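Local coordinates for protein beta-N-acetylhexosaminidase (PDB 1JAK) that hydrolyses terminal beta-linked N-acetylhexosamine residues from glycoconjugates, probably by substrate-assisted catalysis as in other family 20 glycoside hydrolases, at residues Val282-Asp290 with His322-Phe332. Sequence-based numbering, arbitrary orientation.
Sequences VGFSSLCVD and HSTPKADFVAF
Ser286 and Thr324 meet hydroxyl to hydroxyl. Thr324 OG1 donates to Ser286 OG at 2.7 Å, and Ser286 OG in turn donates a hydrogen bond to the carbonyl O of Leu287, 2.8 Å away. Ser286 OG approaches the Leu287 carbonyl tilted 19° from its plane. Ser286 OG lies anti to its own N (chi1 179°), which carries it beside the carbonyl carbon and within reach of the next residue's oxygen. Replacing Ser286 with an alanine would probably leave the Thr324 hydroxyl without its acceptor and the Leu287 carbonyl without this donor.

Val289 points at the start of helix 326-342. Its CG1 rests 3.6 Å from Asp328 O, while CG2 reaches the CB atoms of Asp328 and Phe332 and the methyl of Thr324. Leu287 CD1 touches the far end of the Phe332 ring, 3.8 Å from CZ. Thr294 of helix 292-307 touches both Leu287 and Phe332.

The catalytic domain is a TIM barrel. Here the loop before helix 292-307 packs on the segment that follows strand 313-315 and enters the next helix. Val282, at one end of the loop, touches the bound azasugar inhibitor GalNAc-isofagomine; Cys288 is tied to Cys269 by a disulfide.

Asp290 and Asp328 turn their carboxylate planes 84° apart. One water donates to OD2 of each, which probably eases the repulsion between the two charges. At the other end, Ser323 OG lies 3.0 Å from Gly283 O. Gly283 CA sits against His322, where a side chain would collide with the imidazole.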
# COMPACT_ATOMS: atom_id res chain seq x y z
N VAL A 282 14.75 17.37 -5.84
CA VAL A 282 14.44 17.24 -4.41
C VAL A 282 15.57 17.77 -3.54
O VAL A 282 16.71 17.92 -4.00
CB VAL A 282 14.23 15.75 -4.00
CG1 VAL A 282 13.18 15.10 -4.88
CG2 VAL A 282 15.55 14.99 -4.07
N GLY A 283 15.24 18.08 -2.28
CA GLY A 283 16.24 18.52 -1.31
C GLY A 283 16.54 19.99 -1.13
O GLY A 283 17.36 20.35 -0.28
N PHE A 284 15.87 20.85 -1.89
CA PHE A 284 16.13 22.29 -1.85
C PHE A 284 15.26 23.12 -0.91
O PHE A 284 15.55 24.30 -0.69
CB PHE A 284 15.98 22.84 -3.27
CG PHE A 284 14.61 22.62 -3.86
CD1 PHE A 284 13.57 23.50 -3.57
CD2 PHE A 284 14.36 21.52 -4.67
CE1 PHE A 284 12.29 23.28 -4.08
CE2 PHE A 284 13.09 21.29 -5.19
CZ PHE A 284 12.05 22.17 -4.89
N SER A 285 14.20 22.53 -0.37
CA SER A 285 13.30 23.27 0.51
C SER A 285 13.47 22.95 1.98
O SER A 285 13.89 21.85 2.35
CB SER A 285 11.85 22.98 0.11
OG SER A 285 11.61 21.59 0.16
N SER A 286 13.13 23.91 2.84
CA SER A 286 13.23 23.70 4.27
C SER A 286 12.40 24.67 5.09
O SER A 286 12.35 25.87 4.80
CB SER A 286 14.68 23.79 4.74
OG SER A 286 14.76 23.62 6.15
N LEU A 287 11.72 24.16 6.11
CA LEU A 287 10.96 25.02 7.00
C LEU A 287 12.07 25.76 7.75
O LEU A 287 13.21 25.28 7.79
CB LEU A 287 10.14 24.19 7.99
CG LEU A 287 9.02 23.34 7.40
CD1 LEU A 287 8.32 22.57 8.51
CD2 LEU A 287 8.04 24.25 6.67
N CYS A 288 11.76 26.91 8.33
CA CYS A 288 12.79 27.64 9.05
C CYS A 288 12.81 27.18 10.51
O CYS A 288 11.97 27.58 11.32
CB CYS A 288 12.56 29.15 8.95
SG CYS A 288 14.12 30.02 9.29
N VAL A 289 13.78 26.33 10.83
CA VAL A 289 13.91 25.77 12.17
C VAL A 289 14.06 26.80 13.28
O VAL A 289 13.60 26.57 14.40
CB VAL A 289 15.11 24.78 12.23
CG1 VAL A 289 15.27 24.23 13.64
CG2 VAL A 289 14.87 23.64 11.25
N ASP A 290 14.68 27.94 12.97
CA ASP A 290 14.89 28.99 13.98
C ASP A 290 13.74 29.98 14.17
O ASP A 290 13.91 30.99 14.84
CB ASP A 290 16.16 29.78 13.65
CG ASP A 290 17.40 28.92 13.63
OD1 ASP A 290 17.57 28.10 14.55
OD2 ASP A 290 18.21 29.09 12.70
N HIS A 322 17.95 18.34 2.84
CA HIS A 322 19.29 18.80 2.51
C HIS A 322 19.55 20.29 2.63
O HIS A 322 20.70 20.74 2.55
CB HIS A 322 19.66 18.29 1.12
CG HIS A 322 19.54 16.80 0.99
ND1 HIS A 322 19.97 15.94 1.98
CD2 HIS A 322 19.05 16.02 -0.00
CE1 HIS A 322 19.74 14.70 1.60
NE2 HIS A 322 19.19 14.72 0.41
N SER A 323 18.50 21.07 2.84
CA SER A 323 18.66 22.51 3.02
C SER A 323 18.50 22.82 4.50
O SER A 323 18.39 23.99 4.90
CB SER A 323 17.63 23.28 2.19
OG SER A 323 17.90 23.12 0.80
N THR A 324 18.49 21.77 5.31
CA THR A 324 18.35 21.88 6.76
C THR A 324 19.64 21.37 7.40
O THR A 324 19.92 20.17 7.36
CB THR A 324 17.19 21.03 7.29
OG1 THR A 324 16.00 21.29 6.54
CG2 THR A 324 16.93 21.35 8.76
N PRO A 325 20.45 22.26 7.99
CA PRO A 325 21.69 21.82 8.62
C PRO A 325 21.42 20.66 9.58
O PRO A 325 20.41 20.66 10.28
CB PRO A 325 22.17 23.08 9.35
CG PRO A 325 21.69 24.17 8.43
CD PRO A 325 20.28 23.72 8.10
N LYS A 326 22.32 19.68 9.60
CA LYS A 326 22.15 18.50 10.46
C LYS A 326 21.70 18.82 11.88
O LYS A 326 20.75 18.22 12.38
CB LYS A 326 23.45 17.69 10.51
CG LYS A 326 23.39 16.48 11.42
CD LYS A 326 22.33 15.49 10.97
CE LYS A 326 22.82 14.63 9.81
NZ LYS A 326 23.89 13.69 10.24
N ALA A 327 22.37 19.76 12.53
CA ALA A 327 22.02 20.13 13.90
C ALA A 327 20.60 20.68 14.00
O ALA A 327 19.89 20.42 14.97
CB ALA A 327 23.02 21.14 14.46
N ASP A 328 20.18 21.45 12.99
CA ASP A 328 18.83 22.00 12.99
C ASP A 328 17.81 20.89 12.75
O ASP A 328 16.71 20.92 13.31
CB ASP A 328 18.67 23.08 11.91
CG ASP A 328 19.42 24.36 12.25
OD1 ASP A 328 19.49 24.72 13.44
OD2 ASP A 328 19.92 25.01 11.31
N PHE A 329 18.17 19.92 11.92
CA PHE A 329 17.28 18.80 11.64
C PHE A 329 17.00 18.05 12.94
O PHE A 329 15.85 17.74 13.26
CB PHE A 329 17.92 17.85 10.62
CG PHE A 329 17.09 16.63 10.31
CD1 PHE A 329 16.03 16.71 9.42
CD2 PHE A 329 17.38 15.41 10.91
CE1 PHE A 329 15.27 15.57 9.12
CE2 PHE A 329 16.63 14.27 10.62
CZ PHE A 329 15.57 14.36 9.72
N VAL A 330 18.06 17.77 13.69
CA VAL A 330 17.92 17.06 14.96
C VAL A 330 17.07 17.88 15.94
O VAL A 330 16.17 17.34 16.58
CB VAL A 330 19.29 16.76 15.60
CG1 VAL A 330 19.10 16.08 16.96
CG2 VAL A 330 20.11 15.86 14.68
N ALA A 331 17.35 19.17 16.04
CA ALA A 331 16.59 20.04 16.94
C ALA A 331 15.12 20.05 16.53
O ALA A 331 14.23 19.96 17.38
CB ALA A 331 17.15 21.46 16.91
N PHE A 332 14.87 20.16 15.23
CA PHE A 332 13.51 20.19 14.70
C PHE A 332 12.74 18.92 15.06
O PHE A 332 11.61 18.99 15.56
CB PHE A 332 13.54 20.33 13.17
CG PHE A 332 12.17 20.37 12.54
CD1 PHE A 332 11.44 21.56 12.50
CD2 PHE A 332 11.61 19.22 12.00
CE1 PHE A 332 10.17 21.60 11.92
CE2 PHE A 332 10.34 19.25 11.42
CZ PHE A 332 9.62 20.44 11.38
O HOH W 1 19.57 27.75 10.86